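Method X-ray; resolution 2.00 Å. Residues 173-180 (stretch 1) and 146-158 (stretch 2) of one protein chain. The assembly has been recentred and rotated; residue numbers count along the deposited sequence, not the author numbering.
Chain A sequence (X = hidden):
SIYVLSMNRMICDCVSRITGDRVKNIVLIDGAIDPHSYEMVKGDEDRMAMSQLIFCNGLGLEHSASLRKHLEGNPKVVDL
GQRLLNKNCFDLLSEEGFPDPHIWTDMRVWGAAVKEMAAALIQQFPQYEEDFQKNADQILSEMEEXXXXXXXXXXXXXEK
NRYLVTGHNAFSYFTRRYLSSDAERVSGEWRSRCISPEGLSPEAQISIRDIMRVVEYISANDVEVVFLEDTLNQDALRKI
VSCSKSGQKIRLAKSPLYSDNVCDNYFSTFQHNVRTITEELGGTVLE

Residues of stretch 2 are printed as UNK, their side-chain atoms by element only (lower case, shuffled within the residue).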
# COMPACT_ATOMS: atom_id res chain seq x y z
N TYR A 173 -4.54 6.86 0.62
CA TYR A 173 -3.49 7.66 -0.01
C TYR A 173 -3.67 7.70 -1.53
O TYR A 173 -3.54 8.76 -2.16
CB TYR A 173 -2.11 7.12 0.35
CG TYR A 173 -1.79 7.29 1.82
CD1 TYR A 173 -1.99 6.24 2.71
CD2 TYR A 173 -1.30 8.49 2.30
CE1 TYR A 173 -1.69 6.38 4.05
CE2 TYR A 173 -1.01 8.65 3.64
CZ TYR A 173 -1.20 7.60 4.51
OH TYR A 173 -0.91 7.76 5.85
N PHE A 174 -3.90 6.53 -2.12
CA PHE A 174 -4.22 6.41 -3.54
C PHE A 174 -5.33 7.37 -3.94
O PHE A 174 -5.23 8.10 -4.94
CB PHE A 174 -4.62 4.94 -3.80
CG PHE A 174 -4.94 4.61 -5.23
CD1 PHE A 174 -6.24 4.81 -5.74
CD2 PHE A 174 -3.98 4.05 -6.05
CE1 PHE A 174 -6.54 4.49 -7.04
CE2 PHE A 174 -4.27 3.72 -7.36
CZ PHE A 174 -5.55 3.93 -7.86
N THR A 175 -6.42 7.37 -3.17
CA THR A 175 -7.60 8.16 -3.50
C THR A 175 -7.31 9.65 -3.41
O THR A 175 -7.74 10.44 -4.26
CB THR A 175 -8.73 7.79 -2.54
OG1 THR A 175 -9.10 6.40 -2.73
CG2 THR A 175 -9.93 8.72 -2.75
N ARG A 176 -6.61 10.06 -2.34
CA ARG A 176 -6.26 11.46 -2.15
C ARG A 176 -5.36 11.97 -3.28
O ARG A 176 -5.54 13.10 -3.77
CB ARG A 176 -5.59 11.63 -0.78
CG ARG A 176 -5.43 13.08 -0.28
CD ARG A 176 -4.62 13.17 1.03
NE ARG A 176 -3.26 12.62 0.89
CZ ARG A 176 -2.32 12.63 1.84
NH1 ARG A 176 -2.57 13.15 3.04
NH2 ARG A 176 -1.11 12.12 1.59
N ARG A 177 -4.39 11.16 -3.71
CA ARG A 177 -3.48 11.59 -4.77
C ARG A 177 -4.15 11.56 -6.15
O ARG A 177 -4.10 12.55 -6.88
CB ARG A 177 -2.22 10.72 -4.81
CG ARG A 177 -1.30 11.13 -6.00
CD ARG A 177 0.15 10.78 -5.79
NE ARG A 177 1.05 11.34 -6.80
CZ ARG A 177 1.66 12.53 -6.70
NH1 ARG A 177 1.44 13.31 -5.64
NH2 ARG A 177 2.49 12.96 -7.65
N TYR A 178 -4.76 10.42 -6.52
CA TYR A 178 -5.09 10.16 -7.92
C TYR A 178 -6.55 10.38 -8.27
O TYR A 178 -6.87 10.48 -9.46
CB TYR A 178 -4.76 8.71 -8.29
CG TYR A 178 -3.31 8.36 -8.17
CD1 TYR A 178 -2.35 9.01 -8.94
CD2 TYR A 178 -2.89 7.39 -7.26
CE1 TYR A 178 -1.00 8.69 -8.82
CE2 TYR A 178 -1.56 7.06 -7.13
CZ TYR A 178 -0.62 7.71 -7.92
OH TYR A 178 0.72 7.37 -7.77
N LEU A 179 -7.44 10.36 -7.29
CA LEU A 179 -8.87 10.42 -7.56
C LEU A 179 -9.48 11.76 -7.18
O LEU A 179 -10.67 11.98 -7.43
CB LEU A 179 -9.60 9.28 -6.83
CG LEU A 179 -9.29 7.86 -7.32
CD1 LEU A 179 -10.13 6.81 -6.57
CD2 LEU A 179 -9.47 7.71 -8.82
N SER A 180 -8.69 12.66 -6.59
CA SER A 180 -9.21 13.87 -5.98
C SER A 180 -8.53 15.09 -6.56
O SER A 180 -7.39 15.04 -7.01
CB SER A 180 -9.00 13.84 -4.47
OG SER A 180 -9.36 12.55 -3.96
N UNK A 146 6.12 5.84 -13.68
CA UNK A 146 4.97 5.08 -13.21
C UNK A 146 3.92 5.99 -12.58
O UNK A 146 2.72 5.84 -12.83
c UNK A 146 4.15 2.23 -13.36
c UNK A 146 5.83 1.68 -11.54
c UNK A 146 5.45 4.04 -12.21
c UNK A 146 4.78 2.68 -12.06
N UNK A 147 4.36 6.95 -11.76
CA UNK A 147 3.43 7.86 -11.09
C UNK A 147 2.70 8.76 -12.08
O UNK A 147 1.48 8.95 -11.98
c UNK A 147 3.31 9.68 -9.33
o UNK A 147 3.52 10.89 -9.53
c UNK A 147 4.19 8.68 -10.04
o UNK A 147 2.38 9.25 -8.59
N UNK A 148 3.44 9.33 -13.05
CA UNK A 148 2.80 10.13 -14.09
C UNK A 148 1.79 9.30 -14.87
O UNK A 148 0.69 9.77 -15.17
n UNK A 148 8.43 10.60 -16.43
n UNK A 148 6.42 11.72 -16.27
n UNK A 148 8.02 11.96 -14.62
c UNK A 148 4.62 11.91 -14.53
c UNK A 148 3.86 10.70 -15.05
c UNK A 148 5.44 12.61 -15.64
c UNK A 148 7.62 11.43 -15.78
N UNK A 149 2.18 8.07 -15.25
CA UNK A 149 1.28 7.18 -15.97
C UNK A 149 0.00 6.92 -15.18
O UNK A 149 -1.10 6.93 -15.75
c UNK A 149 -1.07 1.84 -16.38
c UNK A 149 0.49 3.72 -15.98
c UNK A 149 -0.05 2.20 -14.20
c UNK A 149 0.64 3.33 -14.64
c UNK A 149 1.99 5.86 -16.29
c UNK A 149 -0.36 2.97 -16.83
c UNK A 149 0.50 4.66 -18.02
n UNK A 149 -0.32 3.56 -18.07
c UNK A 149 -0.90 1.47 -15.07
c UNK A 149 1.04 4.79 -16.76
N UNK A 150 0.13 6.66 -13.88
CA UNK A 150 -1.05 6.40 -13.05
C UNK A 150 -1.96 7.62 -12.99
O UNK A 150 -3.17 7.52 -13.20
c UNK A 150 -0.61 5.98 -11.64
N UNK A 151 -1.37 8.80 -12.72
CA UNK A 151 -2.16 10.01 -12.60
C UNK A 151 -2.90 10.30 -13.90
O UNK A 151 -4.08 10.66 -13.88
c UNK A 151 -1.27 11.18 -12.20
N UNK A 152 -2.22 10.11 -15.03
CA UNK A 152 -2.85 10.36 -16.32
C UNK A 152 -3.96 9.36 -16.60
O UNK A 152 -5.05 9.74 -17.04
n UNK A 152 2.68 9.60 -18.32
c UNK A 152 1.55 9.30 -18.95
c UNK A 152 -0.97 11.63 -17.55
n UNK A 152 0.48 10.10 -18.88
c UNK A 152 0.43 11.37 -18.14
n UNK A 152 1.47 8.16 -19.64
c UNK A 152 -1.80 10.34 -17.43
N UNK A 153 -3.71 8.07 -16.34
CA UNK A 153 -4.74 7.05 -16.57
C UNK A 153 -5.93 7.27 -15.66
O UNK A 153 -7.09 7.26 -16.10
c UNK A 153 -4.16 5.65 -16.37
o UNK A 153 -3.10 5.39 -17.27
N UNK A 154 -5.67 7.46 -14.37
CA UNK A 154 -6.77 7.62 -13.43
C UNK A 154 -7.53 8.91 -13.66
O UNK A 154 -8.70 9.00 -13.31
c UNK A 154 -6.87 5.15 -11.50
c UNK A 154 -4.80 6.04 -10.44
c UNK A 154 -6.22 7.52 -12.00
c UNK A 154 -5.71 6.10 -11.68
N UNK A 155 -6.90 9.89 -14.32
CA UNK A 155 -7.58 11.14 -14.65
C UNK A 155 -8.64 10.97 -15.72
O UNK A 155 -9.47 11.87 -15.89
c UNK A 155 -6.57 12.18 -15.11
o UNK A 155 -6.02 12.80 -13.97
N UNK A 156 -8.65 9.84 -16.44
CA UNK A 156 -9.65 9.60 -17.47
C UNK A 156 -10.96 9.05 -16.89
O UNK A 156 -11.97 9.00 -17.60
c UNK A 156 -9.10 8.64 -18.54
c UNK A 156 -7.72 9.11 -19.06
o UNK A 156 -8.96 7.33 -17.99
N UNK A 157 -10.95 8.61 -15.63
CA UNK A 157 -12.18 8.21 -14.95
C UNK A 157 -13.12 9.40 -14.91
O UNK A 157 -12.75 10.43 -14.33
c UNK A 157 -13.21 7.47 -12.75
c UNK A 157 -10.52 6.02 -12.21
c UNK A 157 -10.99 6.47 -13.59
c UNK A 157 -11.88 7.70 -13.53
N UNK A 158 -14.33 9.32 -15.48
CA UNK A 158 -15.29 10.42 -15.33
C UNK A 158 -15.44 10.81 -13.87
O UNK A 158 -15.55 9.95 -12.99
c UNK A 158 -16.59 9.83 -15.90
c UNK A 158 -16.15 8.73 -16.80
c UNK A 158 -14.90 8.16 -16.19
O HOH W 1 -4.89 11.36 -11.16
O HOH W 2 -9.00 10.99 -11.21

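Position 146 carries four carbons forked at the second, and none comes within 7 Å of stretch 1; this is Leu146. At position 147 two carbons end in a pair of oxygens, a short carboxylate that reaches both Arg177 and the hydroxyl of Tyr178, so the residue is Asp147. Its CB points sideways, but chi1 near 178° (t) brings the carboxylate closer. Position 148 has three carbons, a nitrogen, and a carbon bearing two more nitrogens; it points away from stretch 1 and is Arg148. Position 149 holds one carbon followed by fused five- and six-membered rings with a single nitrogen, which identifies Trp149, out of reach of the contact.

Positions 150 and 151 each have a single side-chain carbon. The first lies 3.9 Å from CE1 of Tyr178, measured from its CB, and is Ala150; the second has its CB 4.1 Å from CD1 of Tyr178 and is Ala151. Position 152 repeats the pattern of 148, three carbons, a nitrogen and a carbon carrying two more nitrogens, without touching stretch 1, and is Arg152. Position 153, one carbon and one oxygen, is Ser153; its OG donates to Trp149 O (2.9 Å), within its own helix.

Position 154 has four carbons forked at the second, packed against Phe174 and Tyr178: Leu154. Its CD1 is 3.4 Å from both Phe174 CZ and Tyr178 CB. Position 155 again shows one carbon and one oxygen, and is Ser155, whose OG donates to Ala151 O (2.9 Å). At position 156 one carbon carries an oxygen and a carbon, giving Thr156, with no contact to stretch 1. Position 157 has four carbons forked at the first, one arm two carbons long; this is Ile157, whose CD1 meets Leu179 CD2 at 3.9 Å. Position 158 closes three carbons onto the backbone nitrogen and is Pro158, beyond reach of stretch 1.

The helices cross at -76°, and Tyr178 is the knob, seated among Asp147, Ala150, Ala151 and Leu154. The small alanine side chains let its ring lie close to the helix backbone, with Tyr178 CD1 3.8 Å from Ala151 CA. At the ring's far end, Tyr178 OH donates to Asp147 OD1 (2.6 Å). Arg177 clasps the same carboxylate in a salt bridge, NE to Asp147 OD1 at 3.1 Å and NH2 to Asp147 OD2 at 3.0 Å, so OD1 accepts from two donors. Two waters donate to Tyr178 O, each at 2.8 Å, and link it to Ala151 O and Leu154 O, both 2.9 Å from their respective water oxygens.

Stretch 2 (146-158) LDRWAARSLSTIP
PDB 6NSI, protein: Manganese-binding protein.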